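Local coordinates for protein discoidin-2 (Dictyostelium discoideum, PDB 2VMD) that binds galactose and N-acetylgalactosamine as a trimeric lectin, and may take part in spore coat formation, at residues R218-S223 and I236-N241. Residues are numbered along the deposited sequence; the frame is centred on the assembly and turned at random.
With MBG (methyl beta-D-galactopyranoside), chain D.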
loop_
_atom_site.group_PDB
_atom_site.type_symbol
_atom_site.label_atom_id
_atom_site.label_comp_id
_atom_site.label_asym_id
_atom_site.label_seq_id
_atom_site.Cartn_x
_atom_site.Cartn_y
_atom_site.Cartn_z
ATOM N N ARG A 218 2.015 -8.804 42.438
ATOM C CA ARG A 218 2.336 -9.820 41.429
ATOM C C ARG A 218 1.177 -9.958 40.434
ATOM O O ARG A 218 0.091 -10.430 40.799
ATOM C CB ARG A 218 2.616 -11.157 42.091
ATOM C CG ARG A 218 3.731 -11.131 43.118
ATOM C CD ARG A 218 3.893 -12.528 43.712
ATOM N NE ARG A 218 4.948 -12.596 44.715
ATOM C CZ ARG A 218 4.738 -12.600 46.025
ATOM N NH1 ARG A 218 3.497 -12.545 46.488
ATOM N NH2 ARG A 218 5.767 -12.713 46.869
ATOM N N TRP A 219 1.387 -9.534 39.192
ATOM C CA TRP A 219 0.373 -9.761 38.142
ATOM C C TRP A 219 1.116 -9.861 36.821
ATOM O O TRP A 219 2.227 -9.303 36.649
ATOM C CB TRP A 219 -0.810 -8.733 38.129
ATOM C CG TRP A 219 -0.431 -7.282 37.858
ATOM C CD1 TRP A 219 -0.317 -6.294 38.775
ATOM C CD2 TRP A 219 -0.105 -6.688 36.592
ATOM N NE1 TRP A 219 0.074 -5.128 38.174
ATOM C CE2 TRP A 219 0.215 -5.341 36.834
ATOM C CE3 TRP A 219 -0.049 -7.170 35.277
ATOM C CZ2 TRP A 219 0.554 -4.453 35.813
ATOM C CZ3 TRP A 219 0.295 -6.306 34.266
ATOM C CH2 TRP A 219 0.597 -4.948 34.534
ATOM N N GLU A 220 0.541 -10.625 35.923
ATOM C CA GLU A 220 1.081 -10.745 34.588
ATOM C C GLU A 220 -0.023 -11.103 33.614
ATOM O O GLU A 220 -0.996 -11.750 33.986
ATOM C CB GLU A 220 2.145 -11.829 34.573
ATOM C CG GLU A 220 2.890 -11.905 33.281
ATOM C CD GLU A 220 4.030 -12.868 33.320
ATOM O OE1 GLU A 220 4.236 -13.536 34.360
ATOM O OE2 GLU A 220 4.746 -12.959 32.294
ATOM N N GLY A 221 0.129 -10.679 32.363
ATOM C CA GLY A 221 -0.773 -11.091 31.292
ATOM C C GLY A 221 0.094 -11.679 30.195
ATOM O O GLY A 221 1.227 -11.249 29.996
ATOM N N LYS A 222 -0.429 -12.686 29.493
ATOM C CA LYS A 222 0.282 -13.310 28.373
ATOM C C LYS A 222 -0.758 -13.568 27.299
ATOM O O LYS A 222 -1.838 -14.071 27.613
ATOM C CB LYS A 222 0.888 -14.670 28.781
ATOM C CG LYS A 222 2.334 -14.588 29.212
ATOM C CD LYS A 222 2.966 -15.948 29.656
ATOM C CE LYS A 222 4.370 -15.652 30.254
ATOM N NZ LYS A 222 5.160 -16.810 30.827
ATOM N N SER A 223 -0.428 -13.250 26.045
ATOM C CA SER A 223 -1.215 -13.733 24.909
ATOM C C SER A 223 -0.619 -15.070 24.467
ATOM O O SER A 223 0.602 -15.196 24.337
ATOM C CB SER A 223 -1.226 -12.710 23.771
ATOM O OG SER A 223 0.095 -12.460 23.320
ATOM N N ILE A 236 -2.376 -13.988 35.065
ATOM C CA ILE A 236 -1.542 -14.783 35.990
ATOM C C ILE A 236 -1.244 -14.012 37.293
ATOM O O ILE A 236 -0.916 -12.816 37.250
ATOM C CB ILE A 236 -0.179 -15.153 35.363
ATOM C CG1 ILE A 236 -0.362 -15.748 33.954
ATOM C CG2 ILE A 236 0.574 -16.136 36.290
ATOM C CD1 ILE A 236 0.954 -15.784 33.110
ATOM N N THR A 237 -1.418 -14.670 38.439
ATOM C CA THR A 237 -0.889 -14.151 39.698
ATOM C C THR A 237 -0.191 -15.296 40.416
ATOM O O THR A 237 -0.335 -16.436 40.007
ATOM C CB THR A 237 -1.931 -13.406 40.581
ATOM O OG1 THR A 237 -1.250 -12.644 41.593
ATOM C CG2 THR A 237 -2.968 -14.323 41.224
ATOM N N TRP A 238 0.621 -14.983 41.420
ATOM C CA TRP A 238 1.300 -16.047 42.171
ATOM C C TRP A 238 1.569 -15.549 43.594
ATOM O O TRP A 238 1.018 -14.509 43.982
ATOM C CB TRP A 238 2.527 -16.601 41.408
ATOM C CG TRP A 238 3.620 -15.581 41.186
ATOM C CD1 TRP A 238 4.823 -15.521 41.836
ATOM C CD2 TRP A 238 3.618 -14.500 40.233
ATOM N NE1 TRP A 238 5.577 -14.462 41.351
ATOM C CE2 TRP A 238 4.871 -13.832 40.352
ATOM C CE3 TRP A 238 2.705 -14.052 39.265
ATOM C CZ2 TRP A 238 5.198 -12.692 39.576
ATOM C CZ3 TRP A 238 3.033 -12.939 38.484
ATOM C CH2 TRP A 238 4.273 -12.256 38.654
ATOM N N GLY A 239 2.359 -16.278 44.375
ATOM C CA GLY A 239 2.341 -16.099 45.830
ATOM C C GLY A 239 0.906 -16.102 46.347
ATOM O O GLY A 239 0.100 -16.939 45.931
ATOM N N ASN A 240 0.584 -15.164 47.234
ATOM C CA ASN A 240 -0.753 -15.092 47.792
ATOM C C ASN A 240 -1.530 -13.830 47.397
ATOM O O ASN A 240 -2.428 -13.417 48.113
ATOM C CB ASN A 240 -0.694 -15.237 49.323
ATOM C CG ASN A 240 -0.182 -16.606 49.762
ATOM O OD1 ASN A 240 -0.488 -17.643 49.141
ATOM N ND2 ASN A 240 0.603 -16.623 50.831
ATOM N N ASN A 241 -1.217 -13.244 46.242
ATOM C CA ASN A 241 -1.946 -12.036 45.824
ATOM C C ASN A 241 -3.350 -12.383 45.419
ATOM O O ASN A 241 -3.587 -13.468 44.886
ATOM C CB ASN A 241 -1.263 -11.340 44.673
ATOM C CG ASN A 241 0.059 -10.751 45.058
ATOM O OD1 ASN A 241 1.049 -11.470 45.149
ATOM N ND2 ASN A 241 0.099 -9.421 45.238
HETATM C C1 MBG D . 8.806 -14.916 45.490
HETATM C C2 MBG D . 8.138 -14.893 44.099
HETATM C C3 MBG D . 8.809 -13.826 43.245
HETATM C C4 MBG D . 8.771 -12.467 43.957
HETATM C C5 MBG D . 9.346 -12.627 45.373
HETATM C C6 MBG D . 9.280 -11.316 46.145
HETATM C C7 MBG D . 6.983 -16.406 45.993
HETATM O O1 MBG D . 8.323 -15.965 46.359
HETATM O O2 MBG D . 8.226 -16.136 43.391
HETATM O O3 MBG D . 8.193 -13.793 41.947
HETATM O O4 MBG D . 7.415 -11.989 44.022
HETATM O O5 MBG D . 8.618 -13.611 46.114
HETATM O O6 MBG D . 10.085 -11.426 47.329
#
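R218 lays its aliphatic chain across one face of the W238 indole, CD standing 3.6 Å from the centroid of the five-membered ring in a CH-pi contact. Extended from CG to NE, the arginine carries its guanidinium past the ring, where NE donates to O4 of methyl beta-D-galactopyranoside (2.6 Å) and NH2 to its O5. W238 NE1 reaches O3 of the same galactoside in a nearly straight bond (2.8 Å, 170°), so the two side chains hold the sugar together through O3, O4 and O5. Behind them N241 OD1, turned to the arginine by ND2 bonds to Q216 O and H211 O, accepts from R218 NH1 at 3.0 Å, and D213 forms a salt bridge with the same NH1; both help to fix the arginine's rotation. T237 OG1 donates to R218 O (2.7 Å), and E220 and I236 form an antiparallel hydrogen-bonded pair. Packing is looser toward K222, whose exposed chain comes no nearer to I236 than 4.0 Å, CD to CD1. In the hairpin, strand 230-237 is flanked by strand 183-190, while strand 216-224 pairs antiparallel with a strand of the second subunit, whose D209 OD1 completes this carbohydrate site of the H-type lectin domain.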